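Local coordinates for protein insecticidal Delta-Endotoxin Cry8Ea1 (Bacillus Thuringiensis, PDB 3EB7) that is toxic to the soil-dwelling larvae of Holotrichia parallela, probably by binding gut receptors and forming membrane pores as other three-domain Cry toxins do, at residues S507-D512 / N568-V573; G482-I487 / L562-R567; V501-C506 / A547-P552; S463-G468 / V534-L539; T239-T244 / F270-H275. All coordinates share one frame; numbering follows the deposited sequence.

Contact 1 (S507-D512 / N568-V573); sequences SSVDFD and NFSSIV
D510 and S570 grip each other twice. The S570 amide donates to D510 O (N to O 2.9 Å), and the D510 amide in turn donates to S570 OG (N to OG 3.0 Å). The second bond depends on the serine's chi1 of 70°, which sets OG between its own backbone N and carbonyl carbon. V509 packs beside this pair: its CB lies 3.6 Å from S570 OG, while CG2 reaches F569 CD1 at 3.9 Å. F511 CB approaches the other ortho carbon, F569 CD2, at 4.0 Å. Farther along the antiparallel chains, N568 ND2 donates to D512 OD2 (3.3 Å). ND2 meets OD2 from above the carboxylate plane, 56° out of it, and the amide and carboxylate planes are 70° apart.

A second shell positions these groups. S507 OG donates to V509 O, S571 OG closes an ST turn with the V573 amide, and the acids have stronger partners outside: D512 OD1 forms a salt bridge with R526, and D510 OD2 accepts from the K529 amide. V509, F511 and F569 all rest on V578 of strand 578-588, while strand 520-527 flanks D510, F511 and S570; the loop after strand 559-567 thus touches the first through F569 and the second through S570.

Contact 2 (G482-I487 / L562-R567); sequences GSTGVI and LKISVR
T484 and I564 form the tight middle of this strand pairing. The T484 amide donates to I564 O (N to O 2.8 Å), and the I564 amide returns a bond not to a carbonyl but to T484 OG1, 3.0 Å away and almost straight at 175°. The threonine's chi1 of 61° points OG1 at that amide, and the same oxygen donates to G485 O. A side-chain hydroxyl thus stands in for a backbone acceptor where strand 482-491 is interrupted and the register slips by one residue. T484 CG2 lies against I564 CB at 3.9 Å. Ordinary antiparallel pairs bracket this middle, G482 with V566 and I487 with L562, both hydrogen-bonded. Between G482 and T484, S483 OG and S565 OG share a hydrogen bond of 2.9 Å.

The side bearing K563 and V486 is looser and more exposed. The lysine leaves the backbone extended, and its bend at chi3 (122°) carries CE to 3.5 Å from S483 OG. V486 turns its CB away from the other strand, while its amide is taken by D458. By contrast, I487, I564 and V566 lie against I580 and I583 of strand 578-588, which belongs to the other sheet. Such facing sheets with an apolar filling are characteristic of the beta sandwich that forms the C-terminal domain of three-domain Cry toxins.

Contact 3 (V501-C506 / A547-P552); sequences VRIRYC and ASFSTP
A547 sits where three side chains of the opposite strand converge on it and its neighbours. Y505 offers its ring edge: CE1 lies 3.5 Å from A547 N and 3.8 Å from A547 CB, with the amide nitrogen in the plane of the ring. A chi1 of 77° places the tyrosine's CG between its backbone N and carbonyl carbon, the setting from which the ring leans toward the alanine. I503 lies on the same face of the sheet as A547. Its CD1, swung out by a chi2 of 107°, touches F549 CE1 at 3.8 Å, again near the plane of the ring and at its edge, with the two side chains set at a slant. The phenylalanine also brings CD1 to 3.6 Å from V501 O.

The other face holds R502 and S548, which meet at their roots, CB to CB at 3.8 Å. Beyond that point the arginine runs extended away from the serine to a salt bridge with E584, its guanidinium also making cation-pi contacts with F546 and Y230.

Backbone bonds fix the pairing: I503 N to A547 O (2.7 Å), A547 N to I503 O (2.8 Å) and F549 N to V501 O. Past the end of the ladder, a water receives a weak bond from V501 N and donates to T551 O. Strand 498-507 lies between strands 545-548 and 578-588 in its sheet. I503 and F549 press on L513 and V515 of strand 511-517 in the facing sheet, and F527 of strand 520-527 packs against Y505, A547 and F549.

Contact 4 (S463-G468 / V534-L539); sequences SANEVG and VGWQSL
V467 and W536 are the residues whose CA atoms come nearest, 6.4 Å apart, and both lie in 3-10 segments. The first begins at V467 and runs on past G468; before it comes an irregular run in which A464 centres an inverse gamma turn and N465 closes an Asx turn: its OD1 accepts from the V467 amide at 3.1 Å. The second, 536-538, is tied by bonds from S538 N to G535 O and from L539 N to W536 O.

Against this scaffold the indole of W536 lies flat on the folded-back chain. N465 CB stands 3.3 Å from the centroid of the five-membered ring and only 4° off its normal, a CH-pi contact. The backbone sets CB there, and a chi1 of 66° puts CG between the backbone N and the carbonyl carbon, from where OD1 reaches the V467 amide. Above the six-membered ring, E466 N comes within 3.3 Å of W536 CZ3, and E466 CB lies 3.6 Å from CH2, with the two side chains alongside and pointing the same way. V467 runs past the tryptophan in the opposite direction, its CG2 pressed to 3.4 Å from W536 CB and more loosely touching L539 CD1. On the opposite indole face lies Q537 CD.

Y579 of strand 578-588 backs N465, V467, W536 and L539, while E466 O accepts from R187 of helix 161-191. No hydrogen bond crosses between the two loops, so their cohesion comes from dispersion and CH-pi attraction, perhaps with some electrostatic pull of the indole on the amide above it.

Contact 5 (T239-T244 / F270-H275); sequences TREVYT and FIRGKH
E241 spends both carboxylate oxygens on the loop 270-275. OE1 accepts from H275 NE2 at 2.8 Å, and OE2 is met by R272 NH2 at 3.0 Å in a salt bridge, with a weaker bond from R272 NE at 3.4 Å. Both main donors stand above the carboxylate plane, 62° out of it for the histidine and 49° for the arginine, yet each keeps its acceptor near its own plane. OE2 is shared further with S431 OG, and R272 NH2 has a second acid partner in D278. R272 CZ lies 3.5 Å above the centre of the H275 ring; the nearby guanidinium would probably favour an ionised glutamate.

Y243 supplies the next acceptor: its OH takes the R272 amide over 3.1 Å, nearly straight at 167°. I271 CD1 sits above the centre of the tyrosine ring, 3.5 Å from the centroid, in a CH-pi contact. F270 O, near the ring, is satisfied by T420 OG1.

Strand 241-243 is an outer strand of a three-stranded antiparallel sheet, next to strand 427-434. The loop links helix 263-270 to strand 278-292, and I271 also touches R208 on helix 198-220.

Contact 5 comes first along the chain, in series with the rest, and belongs to the middle domain; contacts 1 to 4 lie in the C-terminal one. There, contact 3 falls wholly within the interval spanned by contact 2, whereas contacts 1 and 4 interleave with their neighbours. Contacts 1 and 2 share the sheet holding strands 511-517 and 559-567, their centres about 16 Å apart. Contact 3 is in the facing sheet, with its centre about 14 Å from that of contact 2, and reaches contact 1 through Y505 and F511. Contact 4 touches contact 3 at L539 and C506. Its weak ion pair E466-K274 leads to contact 5, about 17 Å away between centres, bridging the two domains.

Contact 1 (S507-D512 / N568-V573)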
# COMPACT_ATOMS: atom_id res chain seq x y z
N SER A 507 15.44 -16.05 3.78
CA SER A 507 15.41 -17.42 4.36
C SER A 507 16.37 -17.61 5.52
O SER A 507 17.35 -16.90 5.62
CB SER A 507 15.73 -18.47 3.31
OG SER A 507 17.01 -18.25 2.77
N SER A 508 16.03 -18.55 6.40
CA SER A 508 16.91 -19.03 7.46
C SER A 508 17.78 -20.21 6.97
O SER A 508 18.58 -20.73 7.73
CB SER A 508 16.07 -19.47 8.66
OG SER A 508 15.09 -20.42 8.26
N VAL A 509 17.60 -20.63 5.71
CA VAL A 509 18.29 -21.80 5.15
C VAL A 509 18.82 -21.53 3.75
O VAL A 509 18.34 -20.61 3.09
CB VAL A 509 17.36 -23.07 5.11
CG1 VAL A 509 17.04 -23.51 6.50
CG2 VAL A 509 16.09 -22.84 4.25
N ASP A 510 19.83 -22.29 3.31
CA ASP A 510 20.27 -22.27 1.90
C ASP A 510 19.32 -23.23 1.16
O ASP A 510 18.84 -24.16 1.77
CB ASP A 510 21.73 -22.77 1.70
CG ASP A 510 22.76 -22.15 2.67
OD1 ASP A 510 23.66 -22.92 3.14
OD2 ASP A 510 22.72 -20.93 2.95
N PHE A 511 19.09 -23.03 -0.15
CA PHE A 511 18.07 -23.77 -0.90
C PHE A 511 18.33 -23.71 -2.39
O PHE A 511 18.98 -22.79 -2.90
CB PHE A 511 16.63 -23.22 -0.62
CG PHE A 511 16.46 -21.76 -0.98
CD1 PHE A 511 15.82 -21.39 -2.15
CD2 PHE A 511 17.01 -20.75 -0.16
CE1 PHE A 511 15.71 -20.01 -2.49
CE2 PHE A 511 16.90 -19.41 -0.49
CZ PHE A 511 16.25 -19.05 -1.67
N ASP A 512 17.80 -24.70 -3.09
CA ASP A 512 17.76 -24.73 -4.54
C ASP A 512 16.51 -23.95 -5.06
O ASP A 512 15.41 -24.13 -4.58
CB ASP A 512 17.69 -26.21 -4.98
CG ASP A 512 19.06 -26.93 -4.89
OD1 ASP A 512 20.09 -26.29 -4.57
OD2 ASP A 512 19.11 -28.16 -5.18
N ASN A 568 15.52 -28.66 -1.59
CA ASN A 568 16.83 -29.03 -1.04
C ASN A 568 17.31 -28.05 0.01
O ASN A 568 18.36 -27.41 -0.13
CB ASN A 568 17.85 -29.18 -2.20
CG ASN A 568 19.11 -29.98 -1.80
OD1 ASN A 568 19.11 -30.74 -0.82
ND2 ASN A 568 20.19 -29.81 -2.58
N PHE A 569 16.52 -27.91 1.07
CA PHE A 569 16.80 -26.99 2.15
C PHE A 569 18.04 -27.49 2.93
O PHE A 569 18.10 -28.67 3.27
CB PHE A 569 15.60 -26.93 3.10
CG PHE A 569 14.42 -26.10 2.60
CD1 PHE A 569 13.48 -25.60 3.51
CD2 PHE A 569 14.22 -25.83 1.24
CE1 PHE A 569 12.37 -24.86 3.06
CE2 PHE A 569 13.12 -25.12 0.79
CZ PHE A 569 12.19 -24.65 1.70
N SER A 570 18.98 -26.60 3.24
CA SER A 570 20.15 -26.95 4.06
C SER A 570 19.84 -27.42 5.51
O SER A 570 20.72 -27.89 6.22
CB SER A 570 21.10 -25.76 4.13
OG SER A 570 20.53 -24.72 4.90
N SER A 571 18.60 -27.29 5.95
CA SER A 571 18.22 -27.72 7.28
C SER A 571 16.72 -27.92 7.26
O SER A 571 16.01 -27.22 6.52
CB SER A 571 18.60 -26.64 8.29
OG SER A 571 18.24 -26.98 9.60
N ILE A 572 16.24 -28.87 8.04
CA ILE A 572 14.82 -29.03 8.25
C ILE A 572 14.41 -28.78 9.69
O ILE A 572 13.28 -29.04 10.07
CB ILE A 572 14.28 -30.42 7.79
CG1 ILE A 572 15.10 -31.57 8.42
CG2 ILE A 572 14.19 -30.50 6.26
CD1 ILE A 572 14.42 -32.93 8.34
N VAL A 573 15.33 -28.26 10.48
CA VAL A 573 15.09 -27.92 11.87
C VAL A 573 13.90 -26.96 11.97
O VAL A 573 13.63 -26.25 11.02
CB VAL A 573 16.32 -27.24 12.44
CG1 VAL A 573 15.98 -26.57 13.77
CG2 VAL A 573 17.46 -28.26 12.61

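Contact 2 (G482-I487 / L562-R567)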
# COMPACT_ATOMS: atom_id res chain seq x y z
N GLY A 482 8.60 -26.66 -2.15
CA GLY A 482 7.32 -26.40 -2.78
C GLY A 482 7.50 -25.38 -3.87
O GLY A 482 8.63 -24.98 -4.18
N SER A 483 6.39 -24.97 -4.47
CA SER A 483 6.39 -24.02 -5.56
C SER A 483 5.39 -22.91 -5.28
O SER A 483 4.42 -23.11 -4.54
CB SER A 483 5.99 -24.72 -6.85
OG SER A 483 6.97 -25.66 -7.21
N THR A 484 5.63 -21.75 -5.87
CA THR A 484 4.61 -20.74 -5.94
C THR A 484 3.54 -21.29 -6.86
O THR A 484 3.74 -22.33 -7.47
CB THR A 484 5.11 -19.42 -6.57
OG1 THR A 484 5.54 -19.67 -7.91
CG2 THR A 484 6.24 -18.79 -5.74
N GLY A 485 2.40 -20.60 -6.94
CA GLY A 485 1.43 -20.91 -7.99
C GLY A 485 1.95 -20.57 -9.39
O GLY A 485 3.03 -19.96 -9.56
N VAL A 486 1.18 -21.00 -10.38
CA VAL A 486 1.34 -20.51 -11.71
C VAL A 486 0.94 -19.02 -11.74
O VAL A 486 -0.21 -18.67 -11.44
CB VAL A 486 0.44 -21.30 -12.65
CG1 VAL A 486 0.69 -20.86 -14.07
CG2 VAL A 486 0.72 -22.81 -12.48
N ILE A 487 1.92 -18.16 -12.04
CA ILE A 487 1.69 -16.76 -12.24
C ILE A 487 1.43 -16.54 -13.73
O ILE A 487 2.29 -16.84 -14.58
CB ILE A 487 2.88 -15.88 -11.79
CG1 ILE A 487 3.25 -16.15 -10.34
CG2 ILE A 487 2.59 -14.36 -12.06
CD1 ILE A 487 4.50 -15.47 -9.93
N LEU A 562 4.83 -18.02 -15.31
CA LEU A 562 6.07 -18.12 -14.56
C LEU A 562 5.77 -18.85 -13.26
O LEU A 562 4.66 -18.79 -12.74
CB LEU A 562 6.59 -16.73 -14.29
CG LEU A 562 8.02 -16.30 -14.66
CD1 LEU A 562 8.58 -16.94 -15.95
CD2 LEU A 562 8.07 -14.76 -14.75
N LYS A 563 6.75 -19.57 -12.74
CA LYS A 563 6.52 -20.33 -11.51
C LYS A 563 7.87 -20.52 -10.85
O LYS A 563 8.84 -20.82 -11.52
CB LYS A 563 5.83 -21.68 -11.82
CG LYS A 563 5.60 -22.57 -10.59
CD LYS A 563 5.02 -23.88 -10.99
CE LYS A 563 5.92 -24.98 -10.53
NZ LYS A 563 5.93 -26.24 -11.34
N ILE A 564 7.92 -20.31 -9.54
CA ILE A 564 9.17 -20.41 -8.81
C ILE A 564 9.09 -21.66 -7.96
O ILE A 564 8.08 -21.90 -7.28
CB ILE A 564 9.45 -19.15 -7.92
CG1 ILE A 564 9.48 -17.83 -8.74
CG2 ILE A 564 10.76 -19.30 -7.12
CD1 ILE A 564 10.33 -17.86 -10.00
N SER A 565 10.14 -22.47 -8.02
CA SER A 565 10.22 -23.70 -7.22
C SER A 565 11.40 -23.65 -6.27
O SER A 565 12.51 -23.24 -6.69
CB SER A 565 10.36 -24.89 -8.16
OG SER A 565 9.17 -25.06 -8.93
N VAL A 566 11.17 -24.02 -5.01
CA VAL A 566 12.24 -24.15 -4.01
C VAL A 566 12.33 -25.59 -3.43
O VAL A 566 11.31 -26.30 -3.25
CB VAL A 566 12.22 -23.03 -2.89
CG1 VAL A 566 12.27 -21.62 -3.50
CG2 VAL A 566 11.05 -23.21 -1.91
N ARG A 567 13.56 -25.99 -3.12
CA ARG A 567 13.95 -27.38 -2.97
C ARG A 567 15.25 -27.48 -2.14
O ARG A 567 16.00 -26.50 -2.01
CB ARG A 567 14.22 -27.88 -4.38
CG ARG A 567 14.20 -29.34 -4.59
CD ARG A 567 14.37 -29.63 -6.05
NE ARG A 567 13.22 -29.12 -6.79
CZ ARG A 567 13.18 -28.93 -8.11
NH1 ARG A 567 14.23 -29.21 -8.89
NH2 ARG A 567 12.06 -28.46 -8.67

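Contact 3 (V501-C506 / A547-P552)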
# COMPACT_ATOMS: atom_id res chain seq x y z
N VAL A 501 15.92 -12.64 -14.67
CA VAL A 501 15.06 -12.65 -13.51
C VAL A 501 15.91 -12.55 -12.25
O VAL A 501 16.96 -13.18 -12.14
CB VAL A 501 14.28 -14.02 -13.45
CG1 VAL A 501 13.73 -14.31 -12.07
CG2 VAL A 501 13.15 -14.03 -14.46
N ARG A 502 15.44 -11.77 -11.28
CA ARG A 502 15.94 -11.88 -9.93
C ARG A 502 14.76 -11.92 -8.98
O ARG A 502 13.71 -11.34 -9.25
CB ARG A 502 16.93 -10.76 -9.57
CG ARG A 502 16.47 -9.37 -9.93
CD ARG A 502 17.37 -8.36 -9.30
NE ARG A 502 16.69 -7.10 -9.33
CZ ARG A 502 17.23 -5.93 -9.68
NH1 ARG A 502 18.51 -5.86 -9.97
NH2 ARG A 502 16.47 -4.84 -9.68
N ILE A 503 14.94 -12.64 -7.88
CA ILE A 503 13.86 -12.94 -6.98
C ILE A 503 14.21 -12.39 -5.62
O ILE A 503 15.26 -12.68 -5.10
CB ILE A 503 13.59 -14.48 -6.89
CG1 ILE A 503 13.12 -15.04 -8.24
CG2 ILE A 503 12.52 -14.80 -5.86
CD1 ILE A 503 14.14 -15.84 -8.92
N ARG A 504 13.33 -11.57 -5.05
CA ARG A 504 13.54 -11.04 -3.70
C ARG A 504 13.05 -12.06 -2.67
O ARG A 504 11.91 -12.54 -2.73
CB ARG A 504 12.83 -9.68 -3.54
CG ARG A 504 13.27 -8.90 -2.30
CD ARG A 504 12.88 -7.38 -2.41
NE ARG A 504 13.27 -6.64 -1.21
CZ ARG A 504 12.46 -5.89 -0.47
NH1 ARG A 504 11.18 -5.71 -0.82
NH2 ARG A 504 12.93 -5.29 0.62
N TYR A 505 13.93 -12.42 -1.73
CA TYR A 505 13.60 -13.46 -0.76
C TYR A 505 14.22 -13.21 0.61
O TYR A 505 15.08 -12.39 0.76
CB TYR A 505 14.01 -14.84 -1.27
CG TYR A 505 15.50 -15.09 -1.15
CD1 TYR A 505 16.37 -14.69 -2.16
CD2 TYR A 505 16.05 -15.70 0.00
CE1 TYR A 505 17.75 -14.92 -2.06
CE2 TYR A 505 17.42 -15.92 0.12
CZ TYR A 505 18.26 -15.53 -0.92
OH TYR A 505 19.61 -15.73 -0.83
N CYS A 506 13.75 -13.95 1.60
CA CYS A 506 14.39 -14.00 2.88
C CYS A 506 14.32 -15.48 3.31
O CYS A 506 13.24 -16.11 3.20
CB CYS A 506 13.65 -13.09 3.86
SG CYS A 506 14.23 -13.21 5.57
N ALA A 547 17.94 -13.37 -5.22
CA ALA A 547 18.40 -14.50 -6.00
C ALA A 547 18.40 -14.03 -7.45
O ALA A 547 17.34 -13.89 -8.06
CB ALA A 547 17.48 -15.69 -5.81
N SER A 548 19.60 -13.78 -7.99
CA SER A 548 19.78 -13.17 -9.29
C SER A 548 20.49 -14.11 -10.28
O SER A 548 21.50 -14.74 -9.97
CB SER A 548 20.54 -11.84 -9.15
OG SER A 548 20.66 -11.16 -10.39
N PHE A 549 19.91 -14.21 -11.48
CA PHE A 549 20.43 -14.99 -12.57
C PHE A 549 20.82 -14.03 -13.68
O PHE A 549 20.10 -13.05 -13.93
CB PHE A 549 19.36 -15.91 -13.14
CG PHE A 549 18.81 -16.90 -12.16
CD1 PHE A 549 17.56 -16.68 -11.56
CD2 PHE A 549 19.52 -18.09 -11.86
CE1 PHE A 549 17.02 -17.61 -10.67
CE2 PHE A 549 18.97 -19.04 -10.96
CZ PHE A 549 17.72 -18.79 -10.36
N SER A 550 21.92 -14.35 -14.37
CA SER A 550 22.41 -13.61 -15.51
C SER A 550 22.02 -14.27 -16.83
O SER A 550 21.88 -13.59 -17.83
CB SER A 550 23.94 -13.44 -15.45
OG SER A 550 24.59 -14.71 -15.30
N THR A 551 21.84 -15.59 -16.81
CA THR A 551 21.35 -16.35 -17.98
C THR A 551 19.92 -15.93 -18.39
O THR A 551 18.97 -16.20 -17.66
CB THR A 551 21.40 -17.89 -17.68
OG1 THR A 551 22.73 -18.26 -17.31
CG2 THR A 551 20.96 -18.75 -18.88
N PRO A 552 19.76 -15.27 -19.56
CA PRO A 552 18.45 -14.79 -19.94
C PRO A 552 17.58 -15.90 -20.57
O PRO A 552 18.00 -17.07 -20.62
CB PRO A 552 18.76 -13.70 -20.94
CG PRO A 552 19.98 -14.21 -21.66
CD PRO A 552 20.78 -14.95 -20.58
O HOH W 1 16.97 -15.34 -15.91

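Contact 4 (S463-G468 / V534-L539)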
# COMPACT_ATOMS: atom_id res chain seq x y z
N SER A 463 1.19 -17.19 4.58
CA SER A 463 1.03 -17.71 5.94
C SER A 463 0.69 -16.57 6.88
O SER A 463 0.86 -15.40 6.54
CB SER A 463 2.30 -18.44 6.37
OG SER A 463 2.56 -19.50 5.44
N ALA A 464 0.18 -16.91 8.06
CA ALA A 464 -0.25 -15.89 8.99
C ALA A 464 0.98 -15.28 9.68
O ALA A 464 1.44 -15.76 10.72
CB ALA A 464 -1.25 -16.46 9.99
N ASN A 465 1.54 -14.25 9.05
CA ASN A 465 2.64 -13.44 9.56
C ASN A 465 2.48 -12.05 8.91
O ASN A 465 1.71 -11.91 7.95
CB ASN A 465 3.99 -14.10 9.19
CG ASN A 465 4.26 -14.13 7.68
OD1 ASN A 465 4.24 -13.10 7.01
ND2 ASN A 465 4.51 -15.32 7.14
N GLU A 466 3.19 -11.03 9.41
CA GLU A 466 3.14 -9.68 8.82
C GLU A 466 4.50 -9.24 8.25
O GLU A 466 4.89 -8.08 8.37
CB GLU A 466 2.63 -8.65 9.84
CG GLU A 466 1.27 -9.00 10.49
CD GLU A 466 0.14 -9.03 9.47
OE1 GLU A 466 0.30 -8.41 8.39
OE2 GLU A 466 -0.91 -9.65 9.74
N VAL A 467 5.21 -10.19 7.65
CA VAL A 467 6.47 -9.92 6.98
C VAL A 467 6.28 -8.91 5.83
O VAL A 467 7.20 -8.15 5.50
CB VAL A 467 7.17 -11.25 6.51
CG1 VAL A 467 8.35 -10.97 5.54
CG2 VAL A 467 7.65 -12.06 7.74
N GLY A 468 5.08 -8.89 5.27
CA GLY A 468 4.73 -7.99 4.20
C GLY A 468 4.64 -6.53 4.59
O GLY A 468 4.53 -5.68 3.72
N VAL A 534 14.79 -17.18 13.48
CA VAL A 534 14.07 -16.38 14.47
C VAL A 534 12.63 -16.29 14.00
O VAL A 534 12.35 -16.61 12.84
CB VAL A 534 14.66 -14.94 14.65
CG1 VAL A 534 15.86 -14.95 15.56
CG2 VAL A 534 15.02 -14.29 13.28
N GLY A 535 11.72 -15.92 14.90
CA GLY A 535 10.34 -15.62 14.50
C GLY A 535 10.32 -14.47 13.49
O GLY A 535 11.19 -13.57 13.52
N TRP A 536 9.33 -14.49 12.61
CA TRP A 536 9.18 -13.48 11.58
C TRP A 536 9.21 -12.03 12.10
O TRP A 536 9.60 -11.13 11.37
CB TRP A 536 7.92 -13.76 10.71
CG TRP A 536 6.66 -13.59 11.44
CD1 TRP A 536 5.90 -14.59 12.01
CD2 TRP A 536 5.94 -12.35 11.68
NE1 TRP A 536 4.80 -14.04 12.63
CE2 TRP A 536 4.79 -12.68 12.43
CE3 TRP A 536 6.18 -11.00 11.35
CZ2 TRP A 536 3.87 -11.70 12.87
CZ3 TRP A 536 5.28 -10.02 11.80
CH2 TRP A 536 4.14 -10.38 12.56
N GLN A 537 8.84 -11.80 13.36
CA GLN A 537 8.75 -10.45 13.93
C GLN A 537 10.11 -9.84 14.07
O GLN A 537 10.26 -8.61 14.05
CB GLN A 537 8.09 -10.49 15.29
CG GLN A 537 6.62 -10.99 15.31
CD GLN A 537 6.49 -12.53 15.51
OE1 GLN A 537 7.48 -13.30 15.38
NE2 GLN A 537 5.26 -12.98 15.84
N SER A 538 11.13 -10.69 14.16
CA SER A 538 12.51 -10.25 14.27
C SER A 538 13.18 -9.97 12.92
O SER A 538 14.30 -9.45 12.88
CB SER A 538 13.33 -11.24 15.12
OG SER A 538 12.67 -11.48 16.36
N LEU A 539 12.53 -10.30 11.81
CA LEU A 539 13.18 -10.05 10.50
C LEU A 539 13.30 -8.56 10.26
O LEU A 539 12.43 -7.81 10.61
CB LEU A 539 12.46 -10.74 9.34
CG LEU A 539 12.28 -12.24 9.49
CD1 LEU A 539 11.59 -12.90 8.27
CD2 LEU A 539 13.63 -12.94 9.83

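Contact 5 (T239-T244 / F270-H275)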
# COMPACT_ATOMS: atom_id res chain seq x y z
N THR A 239 0.39 -4.62 -3.11
CA THR A 239 -0.65 -5.65 -3.17
C THR A 239 -1.46 -5.82 -1.92
O THR A 239 -2.47 -6.51 -1.94
CB THR A 239 -0.11 -7.05 -3.59
OG1 THR A 239 0.84 -7.53 -2.62
CG2 THR A 239 0.46 -7.04 -5.06
N ARG A 240 -1.03 -5.20 -0.83
CA ARG A 240 -1.80 -5.22 0.44
C ARG A 240 -3.22 -4.71 0.26
O ARG A 240 -3.47 -3.79 -0.54
CB ARG A 240 -1.09 -4.40 1.52
CG ARG A 240 -1.41 -2.88 1.53
CD ARG A 240 -0.80 -2.08 0.38
NE ARG A 240 -1.21 -0.66 0.38
CZ ARG A 240 -2.38 -0.19 -0.06
NH1 ARG A 240 -3.31 -1.03 -0.53
NH2 ARG A 240 -2.64 1.12 -0.02
N GLU A 241 -4.14 -5.31 1.01
CA GLU A 241 -5.52 -4.84 1.14
C GLU A 241 -5.58 -3.90 2.33
O GLU A 241 -5.00 -4.21 3.38
CB GLU A 241 -6.41 -6.01 1.51
CG GLU A 241 -7.17 -6.64 0.38
CD GLU A 241 -8.03 -7.80 0.91
OE1 GLU A 241 -7.57 -8.49 1.88
OE2 GLU A 241 -9.15 -7.99 0.39
N VAL A 242 -6.34 -2.80 2.19
CA VAL A 242 -6.70 -1.92 3.31
C VAL A 242 -8.21 -2.01 3.52
O VAL A 242 -8.96 -2.30 2.59
CB VAL A 242 -6.27 -0.42 3.10
CG1 VAL A 242 -4.71 -0.27 3.09
CG2 VAL A 242 -6.88 0.17 1.82
N TYR A 243 -8.65 -1.79 4.75
CA TYR A 243 -10.06 -1.86 5.06
C TYR A 243 -10.57 -0.51 5.52
O TYR A 243 -9.97 0.11 6.40
CB TYR A 243 -10.29 -2.90 6.14
CG TYR A 243 -9.94 -4.31 5.72
CD1 TYR A 243 -8.60 -4.75 5.62
CD2 TYR A 243 -10.95 -5.22 5.45
CE1 TYR A 243 -8.29 -6.09 5.25
CE2 TYR A 243 -10.64 -6.57 5.08
CZ TYR A 243 -9.33 -6.98 4.99
OH TYR A 243 -9.09 -8.27 4.65
N THR A 244 -11.69 -0.06 4.92
CA THR A 244 -12.33 1.19 5.36
C THR A 244 -13.08 0.98 6.67
O THR A 244 -13.24 -0.16 7.11
CB THR A 244 -13.26 1.83 4.26
OG1 THR A 244 -14.10 0.84 3.69
CG2 THR A 244 -12.42 2.46 3.15
N PHE A 270 -14.14 -9.48 10.33
CA PHE A 270 -14.07 -8.39 9.36
C PHE A 270 -12.89 -8.49 8.37
O PHE A 270 -12.99 -8.00 7.23
CB PHE A 270 -13.99 -7.05 10.05
CG PHE A 270 -15.31 -6.47 10.45
CD1 PHE A 270 -15.38 -5.54 11.48
CD2 PHE A 270 -16.49 -6.82 9.80
CE1 PHE A 270 -16.58 -4.95 11.84
CE2 PHE A 270 -17.71 -6.22 10.14
CZ PHE A 270 -17.76 -5.30 11.16
N ILE A 271 -11.80 -9.09 8.83
CA ILE A 271 -10.56 -9.22 8.11
C ILE A 271 -10.51 -10.64 7.51
O ILE A 271 -10.77 -11.63 8.18
CB ILE A 271 -9.32 -8.95 9.06
CG1 ILE A 271 -9.46 -7.58 9.74
CG2 ILE A 271 -7.96 -8.99 8.30
CD1 ILE A 271 -9.72 -6.42 8.79
N ARG A 272 -10.18 -10.69 6.22
CA ARG A 272 -10.13 -11.91 5.47
C ARG A 272 -8.94 -12.71 5.95
O ARG A 272 -7.86 -12.15 6.13
CB ARG A 272 -9.91 -11.60 3.98
CG ARG A 272 -11.14 -11.15 3.24
CD ARG A 272 -11.20 -11.91 1.89
NE ARG A 272 -10.65 -11.05 0.89
CZ ARG A 272 -10.38 -11.39 -0.36
NH1 ARG A 272 -10.58 -12.62 -0.82
NH2 ARG A 272 -9.91 -10.45 -1.16
N GLY A 273 -9.12 -14.02 6.07
CA GLY A 273 -7.98 -14.92 5.97
C GLY A 273 -6.99 -14.52 4.87
O GLY A 273 -7.35 -13.91 3.85
N LYS A 274 -5.72 -14.86 5.08
CA LYS A 274 -4.70 -14.68 4.07
C LYS A 274 -5.12 -15.36 2.73
O LYS A 274 -5.78 -16.39 2.73
CB LYS A 274 -3.34 -15.16 4.63
CG LYS A 274 -2.74 -14.24 5.73
CD LYS A 274 -2.18 -12.92 5.15
CE LYS A 274 -1.34 -12.11 6.14
NZ LYS A 274 -1.63 -12.43 7.58
N HIS A 275 -4.83 -14.72 1.59
CA HIS A 275 -5.35 -15.18 0.29
C HIS A 275 -4.42 -14.62 -0.76
O HIS A 275 -3.65 -13.68 -0.50
CB HIS A 275 -6.78 -14.62 0.03
CG HIS A 275 -6.89 -13.12 0.22
ND1 HIS A 275 -6.80 -12.23 -0.83
CD2 HIS A 275 -7.02 -12.37 1.34
CE1 HIS A 275 -6.88 -10.99 -0.36
NE2 HIS A 275 -7.02 -11.05 0.96